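Local coordinates for protein probable tautomerase ywhB (Bacillus subtilis, PDB 2OPA) that is a probable tautomerase of the MIF-related clan, a small protein whose chains gather in a six-chain assembly, at residues Arg17-Lys22 / Val40-Met45. Numbering follows the deposited sequence.
Sequences RNLVEK and VFIEEM
Leu-19 and Ile-42 meet end to end through their methyls, with CD2 of Leu-19 lying 4.0 Å from CD1 of Ile-42. The same Leu-19 methyl also touches the shaft of the isoleucine, CD2 to Ile-42 CG1 being 4.1 Å. Ile-42 has CG1 anti to its carbonyl carbon (chi1 -71°) and an extended second torsion, which carries CD1 out to the helix between Leu-19 and Val-20. There CD1 of Ile-42 also lies 4.1 Å from CG2 of Val-20, the two side chains passing at a slant. Val-20 uses this one methyl twice: CG2 of Val-20 lies 4.2 Å from CG1 of Val-40, as the two valines run past one another in opposite senses. With chi1 at 167°, Val-20 holds CG2 anti to the carbonyl carbon and beside the backbone N, where it meets both Ile-42 and Val-40. All four side chains are buried, and no hydrogen bond joins the segments.

This apolar layer packs helix 13-31 on strand 39-45 within the beta-alpha-beta unit formed with the parallel strand 2-8, the core of the tautomerase fold. The short segments approach to 9.5 Å between axes, their N-to-C directions 144° apart. Leu-19 also rests on Val-5 of strand 2-8, so the helix bridges both strands.

Away from the helix, Phe-41 directs its ring to the other face of the sheet, where it meets Tyr-50 of a second subunit with the ring planes nearly parallel. Further along the strand, Glu-44 forms a salt bridge with Lys-16 of the helix and Glu-43 one with Lys-6 of strand 2-8, while Met-45, at the far end, touches bound 2-fluoro-3-(4-hydroxyphenyl)-2E-propeneoate.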
ATOM      1  N   ARG A  17       6.502   4.652 -20.311  1.00 37.75           N
ATOM      2  CA  ARG A  17       7.946   4.825 -20.322  1.00 38.70           C
ATOM      3  C   ARG A  17       8.296   6.282 -20.007  1.00 39.09           C
ATOM      4  O   ARG A  17       9.214   6.548 -19.228  1.00 38.51           O
ATOM      5  CB  ARG A  17       8.521   4.443 -21.686  1.00 39.86           C
ATOM      6  CG  ARG A  17      10.029   4.627 -21.790  1.00 41.29           C
ATOM      7  CD  ARG A  17      10.534   4.290 -23.183  1.00 46.21           C
ATOM      8  NE  ARG A  17      10.346   2.882 -23.516  1.00 51.30           N
ATOM      9  CZ  ARG A  17       9.777   2.444 -24.640  1.00 53.51           C
ATOM     10  NH1 ARG A  17       9.331   3.308 -25.547  1.00 53.87           N
ATOM     11  NH2 ARG A  17       9.658   1.139 -24.859  1.00 54.17           N
ATOM     12  N   ASN A  18       7.554   7.215 -20.609  1.00 37.56           N
ATOM     13  CA  ASN A  18       7.787   8.639 -20.388  1.00 38.92           C
ATOM     14  C   ASN A  18       7.491   9.015 -18.949  1.00 37.49           C
ATOM     15  O   ASN A  18       8.238   9.777 -18.339  1.00 37.46           O
ATOM     16  CB  ASN A  18       6.933   9.493 -21.337  1.00 40.57           C
ATOM     17  CG  ASN A  18       7.264   9.244 -22.802  1.00 45.58           C
ATOM     18  OD1 ASN A  18       8.419   8.941 -23.148  1.00 49.14           O
ATOM     19  ND2 ASN A  18       6.260   9.385 -23.678  1.00 46.67           N
ATOM     20  N   LEU A  19       6.398   8.479 -18.415  1.00 36.10           N
ATOM     21  CA  LEU A  19       5.996   8.729 -17.033  1.00 33.93           C
ATOM     22  C   LEU A  19       7.146   8.381 -16.089  1.00 33.71           C
ATOM     23  O   LEU A  19       7.533   9.168 -15.228  1.00 32.40           O
ATOM     24  CB  LEU A  19       4.778   7.872 -16.688  1.00 33.29           C
ATOM     25  CG  LEU A  19       4.358   7.778 -15.221  1.00 32.69           C
ATOM     26  CD1 LEU A  19       3.786   9.103 -14.770  1.00 31.73           C
ATOM     27  CD2 LEU A  19       3.329   6.663 -15.051  1.00 32.68           C
ATOM     28  N   VAL A  20       7.686   7.184 -16.261  1.00 33.51           N
ATOM     29  CA  VAL A  20       8.786   6.722 -15.436  1.00 34.97           C
ATOM     30  C   VAL A  20       9.983   7.667 -15.529  1.00 36.38           C
ATOM     31  O   VAL A  20      10.561   8.041 -14.508  1.00 35.75           O
ATOM     32  CB  VAL A  20       9.198   5.293 -15.845  1.00 34.19           C
ATOM     33  CG1 VAL A  20      10.535   4.921 -15.227  1.00 34.70           C
ATOM     34  CG2 VAL A  20       8.118   4.316 -15.397  1.00 32.12           C
ATOM     35  N   GLU A  21      10.352   8.052 -16.748  1.00 36.51           N
ATOM     36  CA  GLU A  21      11.481   8.955 -16.946  1.00 36.68           C
ATOM     37  C   GLU A  21      11.252  10.280 -16.220  1.00 36.63           C
ATOM     38  O   GLU A  21      12.029  10.653 -15.343  1.00 37.72           O
ATOM     39  CB  GLU A  21      11.704   9.201 -18.432  1.00 35.48           C
ATOM     40  N   LYS A  22      10.177  10.975 -16.575  1.00 37.10           N
ATOM     41  CA  LYS A  22       9.844  12.260 -15.971  1.00 38.34           C
ATOM     42  C   LYS A  22       9.678  12.253 -14.456  1.00 38.81           C
ATOM     43  O   LYS A  22      10.190  13.142 -13.776  1.00 40.15           O
ATOM     44  CB  LYS A  22       8.575  12.823 -16.611  1.00 42.00           C
ATOM     45  CG  LYS A  22       8.826  13.776 -17.770  1.00 46.65           C
ATOM     46  CD  LYS A  22       9.665  13.133 -18.854  1.00 52.32           C
ATOM     47  CE  LYS A  22       9.917  14.099 -20.004  1.00 54.88           C
ATOM     48  NZ  LYS A  22      10.744  13.456 -21.065  1.00 57.27           N
ATOM     49  N   VAL A  40      10.301   3.201  -9.368  1.00 30.17           N
ATOM     50  CA  VAL A  40       8.938   3.548  -9.735  1.00 30.88           C
ATOM     51  C   VAL A  40       8.095   2.303 -10.030  1.00 31.37           C
ATOM     52  O   VAL A  40       8.516   1.415 -10.775  1.00 31.00           O
ATOM     53  CB  VAL A  40       8.902   4.476 -10.976  1.00 30.15           C
ATOM     54  CG1 VAL A  40       7.468   4.840 -11.313  1.00 27.95           C
ATOM     55  CG2 VAL A  40       9.712   5.731 -10.715  1.00 30.23           C
ATOM     56  N   PHE A  41       6.912   2.244  -9.424  1.00 29.65           N
ATOM     57  CA  PHE A  41       5.990   1.137  -9.643  1.00 29.01           C
ATOM     58  C   PHE A  41       4.754   1.721 -10.302  1.00 28.30           C
ATOM     59  O   PHE A  41       4.271   2.773  -9.888  1.00 28.15           O
ATOM     60  CB  PHE A  41       5.534   0.487  -8.329  1.00 29.73           C
ATOM     61  CG  PHE A  41       6.647  -0.009  -7.457  1.00 32.68           C
ATOM     62  CD1 PHE A  41       7.057   0.725  -6.345  1.00 35.13           C
ATOM     63  CD2 PHE A  41       7.267  -1.226  -7.721  1.00 32.87           C
ATOM     64  CE1 PHE A  41       8.068   0.247  -5.502  1.00 33.38           C
ATOM     65  CE2 PHE A  41       8.276  -1.709  -6.887  1.00 32.58           C
ATOM     66  CZ  PHE A  41       8.674  -0.971  -5.778  1.00 33.48           C
ATOM     67  N   ILE A  42       4.249   1.056 -11.332  1.00 26.65           N
ATOM     68  CA  ILE A  42       3.027   1.515 -11.968  1.00 27.77           C
ATOM     69  C   ILE A  42       1.952   0.495 -11.624  1.00 28.52           C
ATOM     70  O   ILE A  42       2.135  -0.707 -11.824  1.00 29.01           O
ATOM     71  CB  ILE A  42       3.143   1.592 -13.504  1.00 27.98           C
ATOM     72  CG1 ILE A  42       4.060   2.745 -13.909  1.00 28.72           C
ATOM     73  CG2 ILE A  42       1.754   1.787 -14.111  1.00 25.57           C
ATOM     74  CD1 ILE A  42       4.351   2.806 -15.406  1.00 28.55           C
ATOM     75  N   GLU A  43       0.843   0.979 -11.085  1.00 28.37           N
ATOM     76  CA  GLU A  43      -0.277   0.123 -10.728  1.00 29.83           C
ATOM     77  C   GLU A  43      -1.493   0.600 -11.507  1.00 30.32           C
ATOM     78  O   GLU A  43      -1.933   1.737 -11.355  1.00 30.85           O
ATOM     79  CB  GLU A  43      -0.549   0.200  -9.229  1.00 31.76           C
ATOM     80  CG  GLU A  43       0.376  -0.673  -8.405  1.00 37.32           C
ATOM     81  CD  GLU A  43       0.281  -0.404  -6.915  1.00 40.90           C
ATOM     82  OE1 GLU A  43      -0.754   0.133  -6.461  1.00 40.43           O
ATOM     83  OE2 GLU A  43       1.246  -0.744  -6.197  1.00 45.56           O
ATOM     84  N   GLU A  44      -2.027  -0.270 -12.352  1.00 29.52           N
ATOM     85  CA  GLU A  44      -3.184   0.081 -13.147  1.00 30.37           C
ATOM     86  C   GLU A  44      -4.495  -0.290 -12.483  1.00 30.24           C
ATOM     87  O   GLU A  44      -4.622  -1.352 -11.884  1.00 33.32           O
ATOM     88  CB  GLU A  44      -3.089  -0.578 -14.511  1.00 30.94           C
ATOM     89  CG  GLU A  44      -2.209   0.204 -15.458  1.00 32.33           C
ATOM     90  CD  GLU A  44      -2.163  -0.392 -16.830  1.00 33.40           C
ATOM     91  OE1 GLU A  44      -1.964   0.366 -17.794  1.00 35.07           O
ATOM     92  OE2 GLU A  44      -2.315  -1.624 -16.946  1.00 39.53           O
ATOM     93  N   MET A  45      -5.468   0.605 -12.586  1.00 30.45           N
ATOM     94  CA  MET A  45      -6.776   0.379 -11.999  1.00 29.65           C
ATOM     95  C   MET A  45      -7.830   0.131 -13.068  1.00 29.38           C
ATOM     96  O   MET A  45      -7.773   0.695 -14.158  1.00 30.76           O
ATOM     97  CB  MET A  45      -7.216   1.598 -11.192  1.00 31.94           C
ATOM     98  CG  MET A  45      -6.342   1.970 -10.026  1.00 35.47           C
ATOM     99  SD  MET A  45      -7.075   3.397  -9.188  1.00 44.24           S
ATOM    100  CE  MET A  45      -6.661   4.733 -10.307  1.00 37.16           C
TER